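Local coordinates for nitroreductase (Bacteroides fragilis NCTC 9343, PDB 3EK3) that binds FMN and acts as a nitroreductase, probably reducing nitro compounds through the flavin with NAD(P)H as electron donor, at the interface of chains A and B. Residues are numbered along the deposited sequence; one frame, centred on the assembly and turned at random. Chains: chain A/B, Nitroreductase.

Contact 1: the interface of chains A and B. Residues chain A 184-187; chain B 49-51.
Backbone pairing joins A:Thr185 and A:Thr187 to B:Phe51, where the C-terminal strand 186-189 of chain A adds in parallel to strand 50-54 of chain B. The amide N of B:Phe51 donates to the carbonyl O of A:Thr185 at 2.8 Å. One step further, the amide N of A:Thr187 returns a bond of 2.9 Å to the carbonyl O of B:Phe51, so that both main-chain polar groups of B:Phe51 are engaged and A:Ile186 forms the bridge partner between them. This C-terminal strand extends the partner's sheet, as in the intertwined dimers of the family.

A side-chain hydrogen bond runs beside this ladder. The hydroxyl OG1 of A:Thr187 lies 2.7 Å from the imidazole NE2 of B:His50, and either group could be the donor. With CG roughly anti to the backbone N (chi1 -156°), the ring of B:His50 reaches under the A:Thr185 carbonyl and puts NE2 at the A:Thr187 hydroxyl. One face of the imidazole is capped by the carbonyl O of A:Thr185, 3.1 Å above the plane and over the ring centre; this oxygen therefore meets both the B:Phe51 amide and the imidazole face, and its negative end might favour a positively charged ring.

Apolar contacts lie next to the paired backbones. A:Thr185 packs alongside B:Phe51, pointing the same way. A:Ile186 runs obliquely to B:Phe51, and its CG1 meets the phenyl rim at CD2, 3.9 Å away. Within chain B, CZ of B:Phe51 sits over the rim of one indole face of B:Trp49. Level with the indole, at its rim, the methyl CG2 of A:Thr185 comes 4.0 Å from CD1 of B:Trp49.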
# COMPACT_ATOMS: atom_id res chain seq x y z
N GLY A 184 -11.18 -15.14 -9.03
CA GLY A 184 -11.94 -15.54 -7.86
C GLY A 184 -11.62 -14.75 -6.58
O GLY A 184 -12.20 -15.04 -5.51
N THR A 185 -10.71 -13.79 -6.68
CA THR A 185 -10.39 -12.90 -5.59
C THR A 185 -11.49 -11.88 -5.37
O THR A 185 -11.55 -11.28 -4.31
CB THR A 185 -9.09 -12.15 -5.84
OG1 THR A 185 -9.25 -11.41 -7.03
CG2 THR A 185 -7.89 -13.12 -6.00
N ILE A 186 -12.35 -11.66 -6.36
CA ILE A 186 -13.41 -10.65 -6.26
C ILE A 186 -14.79 -11.27 -6.00
O ILE A 186 -15.19 -12.24 -6.67
CB ILE A 186 -13.47 -9.79 -7.54
CG1 ILE A 186 -12.16 -9.02 -7.72
CG2 ILE A 186 -14.70 -8.83 -7.50
CD1 ILE A 186 -11.94 -8.48 -9.12
N THR A 187 -15.50 -10.71 -5.02
CA THR A 187 -16.91 -11.00 -4.74
C THR A 187 -17.64 -9.65 -4.84
O THR A 187 -17.18 -8.65 -4.26
CB THR A 187 -17.09 -11.62 -3.32
OG1 THR A 187 -16.52 -12.92 -3.29
CG2 THR A 187 -18.60 -11.74 -2.89
N TRP B 49 -5.28 -12.38 -1.03
CA TRP B 49 -6.28 -11.37 -0.69
C TRP B 49 -7.66 -11.73 -1.24
O TRP B 49 -7.81 -12.55 -2.16
CB TRP B 49 -5.88 -9.99 -1.23
CG TRP B 49 -5.30 -9.95 -2.65
CD1 TRP B 49 -5.69 -10.68 -3.75
CD2 TRP B 49 -4.23 -9.14 -3.09
NE1 TRP B 49 -4.92 -10.38 -4.81
CE2 TRP B 49 -4.01 -9.43 -4.44
CE3 TRP B 49 -3.42 -8.18 -2.48
CZ2 TRP B 49 -3.01 -8.81 -5.18
CZ3 TRP B 49 -2.44 -7.56 -3.22
CH2 TRP B 49 -2.25 -7.88 -4.55
N HIS B 50 -8.68 -11.08 -0.68
CA HIS B 50 -10.01 -11.09 -1.25
C HIS B 50 -10.56 -9.68 -1.20
O HIS B 50 -10.29 -8.93 -0.27
CB HIS B 50 -10.96 -12.00 -0.47
CG HIS B 50 -12.11 -12.50 -1.28
ND1 HIS B 50 -12.01 -13.58 -2.13
CD2 HIS B 50 -13.38 -12.05 -1.40
CE1 HIS B 50 -13.17 -13.77 -2.75
NE2 HIS B 50 -14.01 -12.84 -2.33
N PHE B 51 -11.35 -9.36 -2.22
CA PHE B 51 -11.97 -8.06 -2.39
C PHE B 51 -13.48 -8.28 -2.44
O PHE B 51 -13.98 -8.82 -3.41
CB PHE B 51 -11.50 -7.43 -3.71
CG PHE B 51 -9.99 -7.48 -3.93
CD1 PHE B 51 -9.14 -6.84 -3.08
CD2 PHE B 51 -9.45 -8.20 -5.00
CE1 PHE B 51 -7.76 -6.87 -3.31
CE2 PHE B 51 -8.06 -8.23 -5.22
CZ PHE B 51 -7.22 -7.57 -4.34

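Contact 2: the interface of chains A and B. Residues chain A 32, 123, 126-127; chain B 5, 7-8.
The side-chain amide of B:Asn5 faces the hydroxyl of A:Ser126, its nitrogen directed at the end of helix 109-126 of chain A and its oxygen turned back to its own helix 6-13. ND2 of B:Asn5 donates to OG of A:Ser126 at 3.0 Å, a moderately bent bond (153° at H) whose acceptor stands somewhat out of the amide plane. On the other branch, OD1 of B:Asn5 accepts the amide N of B:Leu8 at 2.9 Å, the pattern of an asparagine N-cap on the first turn of helix 6-13. The two bonds, one through each end, support this orientation of the amide and restrain its rotation.

A:Ser126 is positioned from within chain A. Its OG lies between the backbone N and the carbonyl carbon (chi1 78°) and from there donates back to the carbonyl O of A:Ala123, 2.8 Å away, leaving the hydroxyl to act as acceptor toward B:Asn5. The methylene of A:Ser126 also packs against B:Val7, with CB of A:Ser126 at 3.6 Å from CB of B:Val7, the branch point where the two valine methyls diverge.

B:Leu8 brings its two methyls to two different helices of chain A. Its CD1 lies beside the methyl CB of A:Ala32 on helix 27-38, at a looser 4.2 Å, and CD2 meets A:Ala123 on helix 109-126. The short side chain of A:Ala123 lets CD2 come near the backbone of that helix. A:Leu127 crosses the B:Asn5 side chain, its CD2 3.8 Å from the amide nitrogen ND2. The tightest apolar approach of B:Leu8 places its CD2 3.6 Å from CB of A:Ala123.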
# COMPACT_ATOMS: atom_id res chain seq x y z
N ALA A 32 10.19 13.23 -8.90
CA ALA A 32 8.77 12.99 -9.24
C ALA A 32 8.27 11.72 -8.57
O ALA A 32 7.12 11.67 -8.09
CB ALA A 32 8.59 12.87 -10.74
N ALA A 123 4.36 5.76 -10.35
CA ALA A 123 5.10 6.92 -10.84
C ALA A 123 6.28 6.45 -11.72
O ALA A 123 6.49 6.97 -12.81
CB ALA A 123 5.58 7.74 -9.66
N SER A 126 5.17 5.03 -15.01
CA SER A 126 4.70 6.09 -15.94
C SER A 126 5.84 6.86 -16.60
O SER A 126 5.62 7.51 -17.61
CB SER A 126 3.78 7.08 -15.24
OG SER A 126 4.54 7.99 -14.47
N LEU A 127 7.04 6.75 -16.04
CA LEU A 127 8.24 7.42 -16.53
C LEU A 127 9.24 6.49 -17.24
O LEU A 127 10.37 6.90 -17.56
CB LEU A 127 8.91 8.11 -15.36
CG LEU A 127 8.12 9.26 -14.71
CD1 LEU A 127 8.71 9.61 -13.33
CD2 LEU A 127 8.06 10.49 -15.58
N ASN B 5 2.70 13.95 -15.88
CA ASN B 5 1.91 13.11 -16.78
C ASN B 5 0.60 12.74 -16.09
O ASN B 5 0.37 13.16 -14.97
CB ASN B 5 2.72 11.91 -17.26
CG ASN B 5 3.08 10.97 -16.15
OD1 ASN B 5 2.27 10.70 -15.28
ND2 ASN B 5 4.30 10.46 -16.19
N VAL B 7 -0.56 10.01 -14.86
CA VAL B 7 -0.39 9.20 -13.64
C VAL B 7 0.06 10.05 -12.45
O VAL B 7 -0.51 9.99 -11.36
CB VAL B 7 0.61 8.03 -13.84
CG1 VAL B 7 0.93 7.32 -12.50
CG2 VAL B 7 0.03 7.02 -14.84
N LEU B 8 1.10 10.85 -12.67
CA LEU B 8 1.62 11.71 -11.64
C LEU B 8 0.57 12.69 -11.14
O LEU B 8 0.45 12.94 -9.94
CB LEU B 8 2.85 12.42 -12.16
CG LEU B 8 4.06 11.53 -12.53
CD1 LEU B 8 5.19 12.35 -13.06
CD2 LEU B 8 4.52 10.72 -11.29

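Contact 1 and contact 2 lie about 28 Å apart, measured between the centres of their C-alpha atoms, and share no residue or secondary-structure element. Contact 1 joins the C-terminal end of chain A to strand 50-54 of chain B, whereas contact 2 sets the N-terminal helix of chain B against helices of chain A. Both ends of the polypeptide thus reach onto the partner, and the two-fold symmetry repeats each contact with the chains exchanged. Sheet extension at one place and helix packing at the other fit an intertwined dimer of the kind usual for FMN-dependent nitroreductases.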